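Local coordinates for ABC sugar transporter, periplasmic sugar binding protein (Legionella pneumophila subsp. pneumophila, PDB 3ROT), which probably binds a sugar in the periplasm and hands it to an ABC importer, at residues Tyr7-Gly12 with Ile65-Pro70; Arg132-Asn137 with Glu164-Gly169; Lys117-Lys122 with Tyr241-Gln246; Val106-Asp111 with Val269-Ala274; Glu30-Asp35 with Ser254-Val259. All blocks are in the same frame, centred on the assembly; numbering follows the deposited sequence.

Contact 1 of 5, residues Tyr7-Gly12 with Ile65-Pro70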
# COMPACT_ATOMS: atom_id res chain seq x y z
N TYR A 7 20.24 -14.63 0.63
CA TYR A 7 18.79 -14.45 0.67
C TYR A 7 18.36 -13.47 1.76
O TYR A 7 18.94 -13.46 2.85
CB TYR A 7 18.09 -15.78 0.94
CG TYR A 7 18.05 -16.75 -0.23
CD1 TYR A 7 17.10 -16.62 -1.24
CD2 TYR A 7 18.95 -17.81 -0.29
CE1 TYR A 7 17.04 -17.54 -2.28
CE2 TYR A 7 18.90 -18.73 -1.34
CZ TYR A 7 17.94 -18.59 -2.32
OH TYR A 7 17.87 -19.52 -3.34
N LEU A 8 17.36 -12.67 1.45
CA LEU A 8 16.78 -11.74 2.42
C LEU A 8 15.31 -12.13 2.42
O LEU A 8 14.60 -11.94 1.43
CB LEU A 8 16.95 -10.28 1.98
CG LEU A 8 16.17 -9.23 2.79
CD1 LEU A 8 16.35 -9.45 4.29
CD2 LEU A 8 16.62 -7.82 2.41
N ILE A 9 14.85 -12.71 3.52
CA ILE A 9 13.48 -13.16 3.61
C ILE A 9 12.70 -12.40 4.67
O ILE A 9 13.17 -12.22 5.79
CB ILE A 9 13.47 -14.68 3.90
CG1 ILE A 9 14.38 -15.38 2.87
CG2 ILE A 9 12.05 -15.23 3.83
CD1 ILE A 9 14.55 -16.89 3.04
N THR A 10 11.50 -11.93 4.31
CA THR A 10 10.66 -11.19 5.24
C THR A 10 9.23 -11.69 5.21
O THR A 10 8.87 -12.54 4.40
CB THR A 10 10.66 -9.66 4.94
OG1 THR A 10 10.04 -9.42 3.67
CG2 THR A 10 12.10 -9.12 4.93
N HIS A 11 8.41 -11.16 6.12
CA HIS A 11 7.02 -11.56 6.22
C HIS A 11 6.08 -10.58 5.51
O HIS A 11 4.87 -10.76 5.53
CB HIS A 11 6.61 -11.69 7.69
CG HIS A 11 6.94 -10.48 8.51
ND1 HIS A 11 8.16 -10.31 9.14
CD2 HIS A 11 6.22 -9.36 8.77
CE1 HIS A 11 8.17 -9.13 9.74
NE2 HIS A 11 7.01 -8.54 9.54
N GLY A 12 6.64 -9.55 4.90
CA GLY A 12 5.83 -8.57 4.21
C GLY A 12 6.64 -7.81 3.17
O GLY A 12 7.87 -7.83 3.21
N ILE A 65 21.64 -16.29 4.90
CA ILE A 65 20.26 -15.85 4.85
C ILE A 65 20.00 -14.83 5.95
O ILE A 65 20.46 -15.00 7.08
CB ILE A 65 19.27 -17.02 5.05
CG1 ILE A 65 19.34 -17.99 3.87
CG2 ILE A 65 17.83 -16.49 5.18
CD1 ILE A 65 18.42 -19.19 4.02
N ALA A 66 19.28 -13.77 5.60
CA ALA A 66 18.89 -12.77 6.56
C ALA A 66 17.37 -12.94 6.55
O ALA A 66 16.77 -13.07 5.47
CB ALA A 66 19.28 -11.38 6.10
N THR A 67 16.75 -12.99 7.72
CA THR A 67 15.31 -13.17 7.76
C THR A 67 14.68 -12.58 9.02
O THR A 67 15.34 -12.42 10.04
CB THR A 67 14.94 -14.69 7.68
OG1 THR A 67 13.52 -14.83 7.56
CG2 THR A 67 15.41 -15.44 8.92
N THR A 68 13.41 -12.21 8.91
CA THR A 68 12.68 -11.69 10.04
C THR A 68 12.14 -12.95 10.73
O THR A 68 12.02 -14.00 10.10
CB THR A 68 11.49 -10.80 9.60
OG1 THR A 68 10.51 -11.61 8.94
CG2 THR A 68 11.96 -9.72 8.64
N ILE A 69 11.85 -12.87 12.02
CA ILE A 69 11.34 -14.02 12.75
C ILE A 69 10.24 -13.48 13.66
O ILE A 69 10.44 -13.31 14.86
CB ILE A 69 12.46 -14.70 13.58
CG1 ILE A 69 13.71 -14.88 12.70
CG2 ILE A 69 11.98 -16.05 14.11
CD1 ILE A 69 14.91 -15.54 13.41
N PRO A 70 9.05 -13.18 13.08
CA PRO A 70 7.88 -12.64 13.77
C PRO A 70 7.05 -13.63 14.59
O PRO A 70 5.96 -13.29 15.03
CB PRO A 70 7.07 -12.03 12.64
CG PRO A 70 7.27 -13.02 11.55
CD PRO A 70 8.77 -13.32 11.64
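His11 and Thr68 meet at about a right angle where two parallel strands run out into loops: the hydroxyl OG1 of Thr68 lies at the edge of the imidazole, near its plane, 2.7 Å from His11 ND1 in a hydrogen bond whose donor can be either group. His11 carries CG between its own backbone N and carbonyl carbon (chi1 52°), which swings the ring over towards residues 65-70. Pro70 comes in over one face of that ring, offset toward the rim; its CB sits 4.3 Å from the ring centroid in a CH-pi contact, and the two side chains run antiparallel alongside each other. Next to them the methyls Thr10 CG2 and Thr68 CG2 touch at 3.8 Å. Behind this polar end the strands 7-9 and 65-67 pair in parallel, Ala66 N donating to Tyr7 O (2.8 Å) and Ile9 N to Ala66 O (2.8 Å). On the sheet face of Tyr7 and Ile9, Ile65 puts CG1 against Tyr7 CB and CG2 against Ile9 CD1, each at 3.9 Å. Gln50 also hydrogen-bonds Thr68 OG1, and a glycerol takes His11 NE2, consistent with the ligand cleft of this fold at the strand ends. With ND1 tied to Thr68, one face covered by Pro70 and Trp18 meeting the ring edge-to-face, rotation of the imidazole is probably restricted.

Contact 2 of 5, residues Arg132-Asn137 with Glu164-Gly169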
# COMPACT_ATOMS: atom_id res chain seq x y z
N ARG A 132 -6.54 10.09 27.08
CA ARG A 132 -6.77 8.70 26.72
C ARG A 132 -6.06 8.37 25.40
O ARG A 132 -6.19 9.12 24.41
CB ARG A 132 -8.28 8.47 26.57
CG ARG A 132 -8.69 7.03 26.36
CD ARG A 132 -10.17 6.94 26.01
NE ARG A 132 -10.71 5.59 26.22
CZ ARG A 132 -10.99 5.08 27.41
NH1 ARG A 132 -10.80 5.79 28.51
NH2 ARG A 132 -11.46 3.84 27.50
N ALA A 133 -5.33 7.27 25.38
CA ALA A 133 -4.59 6.84 24.20
C ALA A 133 -5.14 5.57 23.58
O ALA A 133 -5.65 4.69 24.28
CB ALA A 133 -3.12 6.63 24.53
N LEU A 134 -5.02 5.48 22.26
CA LEU A 134 -5.48 4.32 21.53
C LEU A 134 -4.28 3.75 20.78
O LEU A 134 -3.57 4.49 20.10
CB LEU A 134 -6.58 4.73 20.55
CG LEU A 134 -7.21 3.66 19.66
CD1 LEU A 134 -8.01 2.67 20.51
CD2 LEU A 134 -8.12 4.35 18.62
N VAL A 135 -4.03 2.45 20.93
CA VAL A 135 -2.92 1.78 20.26
C VAL A 135 -3.45 0.91 19.14
O VAL A 135 -4.20 -0.05 19.39
CB VAL A 135 -2.12 0.89 21.23
CG1 VAL A 135 -1.00 0.17 20.47
CG2 VAL A 135 -1.53 1.74 22.35
N LEU A 136 -3.06 1.23 17.91
CA LEU A 136 -3.53 0.49 16.75
C LEU A 136 -2.56 -0.60 16.30
O LEU A 136 -1.44 -0.32 15.89
CB LEU A 136 -3.78 1.47 15.60
CG LEU A 136 -4.57 2.75 15.95
CD1 LEU A 136 -4.85 3.53 14.68
CD2 LEU A 136 -5.89 2.39 16.64
N ASN A 137 -3.00 -1.86 16.41
CA ASN A 137 -2.18 -3.00 16.03
C ASN A 137 -2.67 -3.55 14.70
O ASN A 137 -3.81 -4.02 14.59
CB ASN A 137 -2.25 -4.10 17.09
CG ASN A 137 -1.08 -5.08 17.00
OD1 ASN A 137 -0.60 -5.39 15.91
ND2 ASN A 137 -0.62 -5.57 18.15
N GLU A 164 -6.17 1.70 25.44
CA GLU A 164 -6.73 0.45 24.93
C GLU A 164 -6.02 0.11 23.63
O GLU A 164 -5.68 1.00 22.85
CB GLU A 164 -8.24 0.61 24.70
CG GLU A 164 -9.00 -0.71 24.57
CD GLU A 164 -10.52 -0.54 24.69
OE1 GLU A 164 -10.98 0.01 25.72
OE2 GLU A 164 -11.25 -0.98 23.77
N GLU A 165 -5.77 -1.18 23.41
CA GLU A 165 -5.14 -1.62 22.17
C GLU A 165 -6.22 -2.14 21.25
O GLU A 165 -7.06 -2.95 21.64
CB GLU A 165 -4.10 -2.72 22.41
CG GLU A 165 -3.33 -3.09 21.14
CD GLU A 165 -2.26 -4.17 21.36
OE1 GLU A 165 -1.53 -4.10 22.37
OE2 GLU A 165 -2.14 -5.07 20.51
N LEU A 166 -6.21 -1.67 20.01
CA LEU A 166 -7.21 -2.07 19.04
C LEU A 166 -6.58 -2.80 17.85
O LEU A 166 -5.62 -2.30 17.25
CB LEU A 166 -7.96 -0.83 18.56
CG LEU A 166 -9.00 -0.95 17.44
CD1 LEU A 166 -10.11 -1.89 17.87
CD2 LEU A 166 -9.54 0.44 17.13
N ASP A 167 -7.12 -3.97 17.54
CA ASP A 167 -6.65 -4.77 16.41
C ASP A 167 -7.36 -4.22 15.17
O ASP A 167 -8.54 -4.49 14.96
CB ASP A 167 -7.02 -6.24 16.61
CG ASP A 167 -6.88 -7.09 15.35
OD1 ASP A 167 -6.40 -6.59 14.30
OD2 ASP A 167 -7.24 -8.27 15.41
N VAL A 168 -6.64 -3.45 14.36
CA VAL A 168 -7.24 -2.85 13.17
C VAL A 168 -6.97 -3.60 11.87
O VAL A 168 -7.57 -3.29 10.85
CB VAL A 168 -6.78 -1.38 13.00
CG1 VAL A 168 -7.25 -0.54 14.17
CG2 VAL A 168 -5.25 -1.32 12.89
N GLY A 169 -6.08 -4.58 11.91
CA GLY A 169 -5.76 -5.31 10.69
C GLY A 169 -5.01 -4.41 9.71
O GLY A 169 -4.47 -3.39 10.12
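The beta-alpha-beta unit of strand 132-137, helix 143-158 and strand 162-167 brings Asn137 beside Glu165 on the edge of a parallel sheet. Asn137 ND2 donates to Glu165 OE2 at 2.9 Å, nearly straight at 166°. The acceptor lies close to the amide plane, whereas OE2 is met from above its carboxylate; the two flat groups are turned 35° apart. Glu165 reaches this amide with CG anti to its backbone N (chi1 -174°) and the chain extended beyond, its CG passing Val135 CG1 on the way. Its other oxygen, OE1, forms a salt bridge with Lys153 of helix 143-158, so the carboxylate is gripped from both the strand and the crossover helix. Asn137 OD1 in turn accepts from the backbone N of Gln139, which fixes the amide's flip.

In such a crossover the helix lies over one face of the two strands it connects, here the face of Val135, Asn137 and Glu165. The backbones pair in parallel register, with Val135 N bonded to Glu164 O (2.9 Å), Leu166 N to Val135 O (2.7 Å) and Asn137 N to Leu166 O (2.8 Å). On the other face Leu136 and Leu166 extend in the same direction as neighbours, with their CD2 methyls 4.2 Å apart. Leu136 CD2 also meets Val168 CG1 at 4.1 Å, and Leu134 CD1 rests 4.0 Å from Leu166 CB. Helix 172-185 packs against this layer through Tyr182 and Phe183 at Leu134 and Val175 at Val168.

Contact 3 of 5, residues Lys117-Lys122 with Tyr241-Gln246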
# COMPACT_ATOMS: atom_id res chain seq x y z
N LYS A 117 8.63 2.00 24.77
CA LYS A 117 8.72 2.83 25.97
C LYS A 117 9.11 4.25 25.59
O LYS A 117 8.52 5.21 26.07
CB LYS A 117 9.77 2.30 26.94
CG LYS A 117 9.46 0.94 27.52
CD LYS A 117 10.52 0.56 28.55
CE LYS A 117 10.25 -0.82 29.14
NZ LYS A 117 8.89 -0.92 29.74
N LYS A 118 10.11 4.36 24.72
CA LYS A 118 10.58 5.65 24.26
C LYS A 118 9.49 6.44 23.52
O LYS A 118 9.39 7.66 23.68
CB LYS A 118 11.79 5.46 23.36
CG LYS A 118 12.16 6.68 22.54
CD LYS A 118 12.73 7.80 23.39
CE LYS A 118 13.03 9.02 22.52
NZ LYS A 118 13.85 8.65 21.32
N LEU A 119 8.69 5.75 22.72
CA LEU A 119 7.65 6.47 22.00
C LEU A 119 6.63 6.96 23.01
O LEU A 119 6.17 8.09 22.93
CB LEU A 119 6.97 5.58 20.96
CG LEU A 119 6.03 6.38 20.04
CD1 LEU A 119 6.79 7.59 19.47
CD2 LEU A 119 5.50 5.48 18.93
N GLY A 120 6.31 6.10 23.97
CA GLY A 120 5.37 6.47 25.02
C GLY A 120 5.84 7.71 25.77
O GLY A 120 5.06 8.62 25.98
N GLU A 121 7.11 7.75 26.16
CA GLU A 121 7.66 8.90 26.89
C GLU A 121 7.66 10.19 26.07
O GLU A 121 7.46 11.28 26.62
CB GLU A 121 9.09 8.61 27.36
CG GLU A 121 9.22 7.40 28.26
CD GLU A 121 10.67 7.06 28.58
OE1 GLU A 121 11.50 7.02 27.64
OE2 GLU A 121 10.99 6.82 29.76
N LYS A 122 7.89 10.08 24.77
CA LYS A 122 7.92 11.26 23.91
C LYS A 122 6.51 11.84 23.73
O LYS A 122 6.33 13.06 23.75
CB LYS A 122 8.53 10.90 22.55
CG LYS A 122 8.51 12.02 21.53
CD LYS A 122 9.15 13.30 22.05
CE LYS A 122 10.52 13.03 22.64
NZ LYS A 122 11.37 12.28 21.69
N TYR A 241 5.45 12.69 16.36
CA TYR A 241 6.76 12.07 16.47
C TYR A 241 6.72 10.64 15.95
O TYR A 241 5.78 9.90 16.20
CB TYR A 241 7.19 12.06 17.94
CG TYR A 241 8.66 11.81 18.16
CD1 TYR A 241 9.57 12.85 18.06
CD2 TYR A 241 9.13 10.54 18.47
CE1 TYR A 241 10.93 12.64 18.26
CE2 TYR A 241 10.49 10.31 18.68
CZ TYR A 241 11.38 11.37 18.58
OH TYR A 241 12.72 11.16 18.82
N VAL A 242 7.77 10.26 15.24
CA VAL A 242 7.84 8.92 14.67
C VAL A 242 9.19 8.27 14.94
O VAL A 242 10.24 8.88 14.71
CB VAL A 242 7.62 8.96 13.15
CG1 VAL A 242 7.73 7.57 12.57
CG2 VAL A 242 6.24 9.56 12.84
N MSE A 243 9.15 7.04 15.43
CA MSE A 243 10.36 6.28 15.72
C MSE A 243 10.99 5.80 14.42
O MSE A 243 10.31 5.27 13.55
CB MSE A 243 10.03 5.07 16.59
CG MSE A 243 9.42 5.41 17.95
SE MSE A 243 10.58 6.55 18.94
CE MSE A 243 11.89 5.24 19.46
N ASP A 244 12.30 5.99 14.30
CA ASP A 244 12.99 5.53 13.10
C ASP A 244 13.94 4.39 13.43
O ASP A 244 14.84 4.55 14.25
CB ASP A 244 13.76 6.69 12.46
CG ASP A 244 14.49 6.28 11.20
OD1 ASP A 244 14.00 5.38 10.49
OD2 ASP A 244 15.55 6.86 10.90
N GLN A 245 13.73 3.23 12.80
CA GLN A 245 14.59 2.06 13.01
C GLN A 245 15.72 2.01 11.97
O GLN A 245 16.58 1.13 12.03
CB GLN A 245 13.78 0.76 12.87
CG GLN A 245 12.42 0.74 13.54
CD GLN A 245 11.69 -0.57 13.31
OE1 GLN A 245 12.13 -1.62 13.76
NE2 GLN A 245 10.57 -0.51 12.59
N GLN A 246 15.71 2.94 11.02
CA GLN A 246 16.72 3.00 9.95
C GLN A 246 16.80 1.70 9.16
O GLN A 246 17.82 1.02 9.16
CB GLN A 246 18.11 3.33 10.51
CG GLN A 246 18.20 4.68 11.20
CD GLN A 246 19.62 5.18 11.37
OE1 GLN A 246 20.36 4.71 12.24
NE2 GLN A 246 20.01 6.13 10.54
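The Tyr241 ring has Lys122 over one face and Leu119 and the selenium of Met243 at its edge. Lys122 lays its CG over the ring near Tyr241 CG, toward the rim, 3.5 Å from the centroid in a CH-pi contact, and brings NZ back over the same face at 3.6 Å from the centroid, 28° off the ring normal, as a cation-pi partner. That return needs a curled chain: with CG anti to the backbone N (chi1 175°), Lys122 bends at chi2, chi3 and chi4 alike. NZ thus hovers nearest the phenol end, 3.2 Å from Tyr241 CZ, without a hydrogen bond to the hydroxyl. At the ring edge Leu119 CD1 touches Tyr241 CD2 at 3.9 Å, and the same methyl meets Met243 CG at 3.7 Å. Met243, a selenomethionine, bends at chi2 and chi3 so that its terminal methyl CE presses on Lys118 CG at 3.4 Å, a tight carbon contact. The contact has a greasy inner side at Leu119, continued by Tyr222 and Phe224 of strand 220-224, and an outer side with the ammonium groups of Lys118 and Lys122. The 117-122 part of helix 112-126 runs at 171° to strand 241-243, an edge strand of its sheet, as in the layered alpha/beta lobes of periplasmic binding proteins.

Contact 4 of 5, residues Val106-Asp111 with Val269-Ala274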
# COMPACT_ATOMS: atom_id res chain seq x y z
N VAL A 106 23.06 -13.53 14.84
CA VAL A 106 22.90 -12.22 15.46
C VAL A 106 21.63 -11.54 14.97
O VAL A 106 20.99 -11.99 14.02
CB VAL A 106 24.10 -11.32 15.16
CG1 VAL A 106 25.36 -11.92 15.79
CG2 VAL A 106 24.27 -11.19 13.64
N PHE A 107 21.29 -10.44 15.62
CA PHE A 107 20.09 -9.67 15.29
C PHE A 107 20.41 -8.21 14.99
O PHE A 107 21.08 -7.54 15.78
CB PHE A 107 19.10 -9.74 16.46
CG PHE A 107 17.91 -8.83 16.30
CD1 PHE A 107 16.96 -9.06 15.32
CD2 PHE A 107 17.73 -7.75 17.17
CE1 PHE A 107 15.85 -8.24 15.20
CE2 PHE A 107 16.62 -6.92 17.05
CZ PHE A 107 15.67 -7.17 16.06
N LEU A 108 19.94 -7.75 13.84
CA LEU A 108 20.09 -6.36 13.43
C LEU A 108 18.69 -5.77 13.38
O LEU A 108 17.84 -6.24 12.63
CB LEU A 108 20.71 -6.25 12.04
CG LEU A 108 22.20 -6.55 11.90
CD1 LEU A 108 22.38 -8.00 11.49
CD2 LEU A 108 22.81 -5.62 10.85
N GLY A 109 18.45 -4.75 14.18
CA GLY A 109 17.15 -4.12 14.22
C GLY A 109 17.10 -3.32 15.50
O GLY A 109 18.14 -3.08 16.12
N SER A 110 15.92 -2.89 15.90
CA SER A 110 15.83 -2.13 17.14
C SER A 110 15.28 -3.00 18.25
O SER A 110 14.79 -4.11 18.01
CB SER A 110 14.97 -0.88 16.94
OG SER A 110 13.73 -1.19 16.33
N ASP A 111 15.40 -2.51 19.48
CA ASP A 111 14.90 -3.20 20.65
C ASP A 111 13.45 -2.72 20.74
O ASP A 111 13.17 -1.64 21.25
CB ASP A 111 15.69 -2.75 21.88
CG ASP A 111 15.16 -3.36 23.17
OD1 ASP A 111 13.94 -3.61 23.27
OD2 ASP A 111 15.98 -3.56 24.09
N VAL A 269 28.10 -9.63 14.49
CA VAL A 269 27.65 -9.17 15.79
C VAL A 269 26.25 -8.54 15.75
O VAL A 269 25.77 -8.12 14.68
CB VAL A 269 28.65 -8.16 16.38
CG1 VAL A 269 30.01 -8.83 16.53
CG2 VAL A 269 28.77 -6.93 15.50
N ASN A 270 25.61 -8.51 16.91
CA ASN A 270 24.28 -7.92 17.06
C ASN A 270 24.44 -6.42 16.86
O ASN A 270 25.44 -5.85 17.27
CB ASN A 270 23.71 -8.18 18.46
CG ASN A 270 23.47 -9.65 18.75
OD1 ASN A 270 24.07 -10.22 19.68
ND2 ASN A 270 22.60 -10.28 17.97
N ILE A 271 23.45 -5.79 16.23
CA ILE A 271 23.51 -4.35 16.01
C ILE A 271 22.15 -3.70 16.17
O ILE A 271 21.22 -4.01 15.43
CB ILE A 271 24.01 -4.01 14.60
CG1 ILE A 271 25.42 -4.54 14.39
CG2 ILE A 271 24.00 -2.49 14.39
CD1 ILE A 271 25.89 -4.41 12.96
N ASN A 272 22.03 -2.80 17.15
CA ASN A 272 20.79 -2.06 17.36
C ASN A 272 20.84 -0.91 16.35
O ASN A 272 21.68 -0.01 16.47
CB ASN A 272 20.73 -1.48 18.78
CG ASN A 272 19.38 -0.86 19.11
OD1 ASN A 272 18.75 -0.22 18.27
ND2 ASN A 272 18.94 -1.04 20.35
N THR A 273 19.97 -0.93 15.34
CA THR A 273 19.99 0.09 14.30
C THR A 273 19.28 1.40 14.62
O THR A 273 19.32 2.33 13.81
CB THR A 273 19.42 -0.45 12.97
OG1 THR A 273 18.13 -1.02 13.19
CG2 THR A 273 20.35 -1.48 12.36
N ALA A 274 18.64 1.48 15.79
CA ALA A 274 17.92 2.69 16.16
C ALA A 274 18.85 3.86 16.45
O ALA A 274 19.99 3.69 16.88
CB ALA A 274 17.02 2.44 17.36
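Leu108 lies alongside Ile271 on one face of a parallel strand pair. From CB, 4.1 Å from Ile271 O, the chain runs to CG, which faces Ile271 CB at 4.1 Å; with CG anti to the carbonyl carbon (chi1 -73°) the chain is laid along Ile271, and the CD2 branch meets Ile271 CD1 at 3.9 Å. Both tips also approach helix 247-264, CD1 near Gln257 NE2 and CD2 near Ser254 N. Beneath them the backbones zip together: Ile271 N donates to Phe107 O, Gly109 N to Ile271 O at 3.1 Å, and Thr273 N to Gly109 O at 2.9 Å, this last N-H arriving from above the carbonyl plane. Thr273 OG1 lies 3.4 Å from Gly109 CA and bonds to Gln245 O outside the pair. The Phe107 ring turns one face to Gly109 N. Asn272 OD1 accepts from Ala274 N in an Asx turn that bends the chain past Ser110. A small apolar patch and three main-chain bonds thus add strand 271-272 to strand 107-109 as an edge strand; those bonds dominate the polar contact between the two segments, while Gln245 and Gln257 bond to residues 269-274 from outside.

Contact 5 of 5, residues Glu30-Asp35 with Ser254-Val259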
# COMPACT_ATOMS: atom_id res chain seq x y z
N GLU A 30 25.39 -5.10 -4.21
CA GLU A 30 26.05 -4.51 -5.37
C GLU A 30 27.49 -4.12 -5.12
O GLU A 30 28.36 -4.45 -5.92
CB GLU A 30 25.27 -3.28 -5.86
CG GLU A 30 24.06 -3.62 -6.71
CD GLU A 30 23.31 -2.39 -7.17
OE1 GLU A 30 22.58 -1.78 -6.35
OE2 GLU A 30 23.45 -2.03 -8.36
N GLU A 31 27.75 -3.42 -4.02
CA GLU A 31 29.11 -2.98 -3.70
C GLU A 31 30.04 -4.13 -3.33
O GLU A 31 31.24 -4.06 -3.58
CB GLU A 31 29.10 -1.97 -2.56
CG GLU A 31 28.16 -0.80 -2.79
CD GLU A 31 28.62 0.46 -2.09
OE1 GLU A 31 29.60 1.07 -2.57
OE2 GLU A 31 28.01 0.82 -1.05
N LEU A 32 29.48 -5.18 -2.74
CA LEU A 32 30.28 -6.33 -2.34
C LEU A 32 30.34 -7.37 -3.45
O LEU A 32 31.03 -8.38 -3.31
CB LEU A 32 29.72 -6.95 -1.06
CG LEU A 32 29.80 -6.04 0.17
CD1 LEU A 32 29.13 -6.71 1.34
CD2 LEU A 32 31.25 -5.74 0.49
N LYS A 33 29.61 -7.14 -4.53
CA LYS A 33 29.59 -8.05 -5.68
C LYS A 33 29.10 -9.47 -5.40
O LYS A 33 29.72 -10.44 -5.83
CB LYS A 33 30.99 -8.10 -6.29
CG LYS A 33 31.57 -6.71 -6.56
CD LYS A 33 33.07 -6.76 -6.82
CE LYS A 33 33.74 -5.49 -6.32
NZ LYS A 33 33.62 -5.34 -4.83
N VAL A 34 28.00 -9.60 -4.67
CA VAL A 34 27.43 -10.91 -4.39
C VAL A 34 26.01 -10.90 -4.93
O VAL A 34 25.46 -9.83 -5.21
CB VAL A 34 27.40 -11.24 -2.87
CG1 VAL A 34 28.82 -11.32 -2.32
CG2 VAL A 34 26.60 -10.19 -2.12
N ASP A 35 25.42 -12.07 -5.09
CA ASP A 35 24.06 -12.16 -5.58
C ASP A 35 23.10 -12.18 -4.40
O ASP A 35 23.38 -12.79 -3.37
CB ASP A 35 23.86 -13.40 -6.46
CG ASP A 35 24.65 -13.32 -7.76
OD1 ASP A 35 24.77 -12.21 -8.32
OD2 ASP A 35 25.14 -14.37 -8.23
N SER A 254 23.18 -5.93 7.37
CA SER A 254 22.97 -7.37 7.51
C SER A 254 23.64 -8.14 6.36
O SER A 254 24.30 -9.15 6.60
CB SER A 254 21.47 -7.71 7.60
OG SER A 254 20.82 -7.65 6.34
N ILE A 255 23.50 -7.67 5.13
CA ILE A 255 24.15 -8.37 4.01
C ILE A 255 25.67 -8.26 4.14
O ILE A 255 26.41 -9.21 3.87
CB ILE A 255 23.70 -7.79 2.63
CG1 ILE A 255 22.22 -8.11 2.38
CG2 ILE A 255 24.56 -8.37 1.51
CD1 ILE A 255 21.87 -9.58 2.53
N THR A 256 26.13 -7.08 4.57
CA THR A 256 27.55 -6.83 4.75
C THR A 256 28.18 -7.82 5.73
O THR A 256 29.25 -8.37 5.47
CB THR A 256 27.82 -5.38 5.24
OG1 THR A 256 27.44 -4.46 4.22
CG2 THR A 256 29.30 -5.17 5.56
N GLN A 257 27.51 -8.07 6.85
CA GLN A 257 28.06 -9.00 7.83
C GLN A 257 28.06 -10.44 7.31
O GLN A 257 29.01 -11.19 7.57
CB GLN A 257 27.28 -8.95 9.15
CG GLN A 257 27.38 -7.61 9.88
CD GLN A 257 27.33 -7.77 11.39
OE1 GLN A 257 28.34 -8.10 12.02
NE2 GLN A 257 26.16 -7.56 11.97
N LEU A 258 27.01 -10.83 6.61
CA LEU A 258 26.94 -12.18 6.09
C LEU A 258 28.11 -12.42 5.15
O LEU A 258 28.72 -13.49 5.18
CB LEU A 258 25.62 -12.42 5.34
CG LEU A 258 24.38 -12.69 6.20
CD1 LEU A 258 23.14 -12.76 5.31
CD2 LEU A 258 24.56 -14.00 6.96
N VAL A 259 28.45 -11.41 4.35
CA VAL A 259 29.55 -11.52 3.40
C VAL A 259 30.91 -11.52 4.09
O VAL A 259 31.75 -12.37 3.80
CB VAL A 259 29.51 -10.37 2.36
CG1 VAL A 259 30.75 -10.42 1.46
CG2 VAL A 259 28.25 -10.49 1.51
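Leu32 pushes its CD1 methyl against helix 247-264, between Thr256 CA and Val259 CB, both 3.8 Å away, and this is the tight heart of the contact. Leu32 and Val259 lie alongside with opposite headings, CD1 also lying 3.9 Å from Val259 CG2. Val34 meets the same valine tip to tip: its CG1 and CG2 each stand 4.0 Å from Val259 CG2, which chi1 of 174° places beside the backbone N of Val259. Val259 thus receives both Leu32 and Val34, the residues before and after Lys33. No hydrogen bond crosses between the two segments, and the packing is apolar. Leu32 and Thr256 are only partly exposed; Thr256 OG1 gives its hydrogen bond to Tyr252 O. The solvent side lies at Glu31 and Lys33, both exposed, where Lys33 NZ turns back to Glu31 O at 3.0 Å. Just after helix 16-32, Lys33 leaves helical geometry in a Schellman motif, whose positive phi turns the chain so that Val34 follows Leu32 onto helix 247-264. Arg263 of that helix bonds to Leu32 O, Ala25 and Ala28 of helix 16-32 touch Ile255, and Tyr6 of strand 5-9 backs Val34 and Val259.

Overall arrangement
From the N terminus, strand 5-9 leads into helix 16-32, and contact 1 closes the first loop when strand 64-67 returns beside it. Contact 5 opens within that loop and closes only at helix 247-264, so the two cross; they also touch, Leu258 lying on Ile65 and Ala66. Contact 4 opens at strand 107-109 and ends near the C terminus, crossing contact 5. Within its span lies contact 3, and within contact 3 lies contact 2, the short beta-alpha-beta closure. Contacts 1, 4 and 5 tie together the six-stranded sheet and its helices; contacts 2 and 3 build the five-stranded one. Gln245 bonded to Thr273 links contacts 3 and 4 between the lobes.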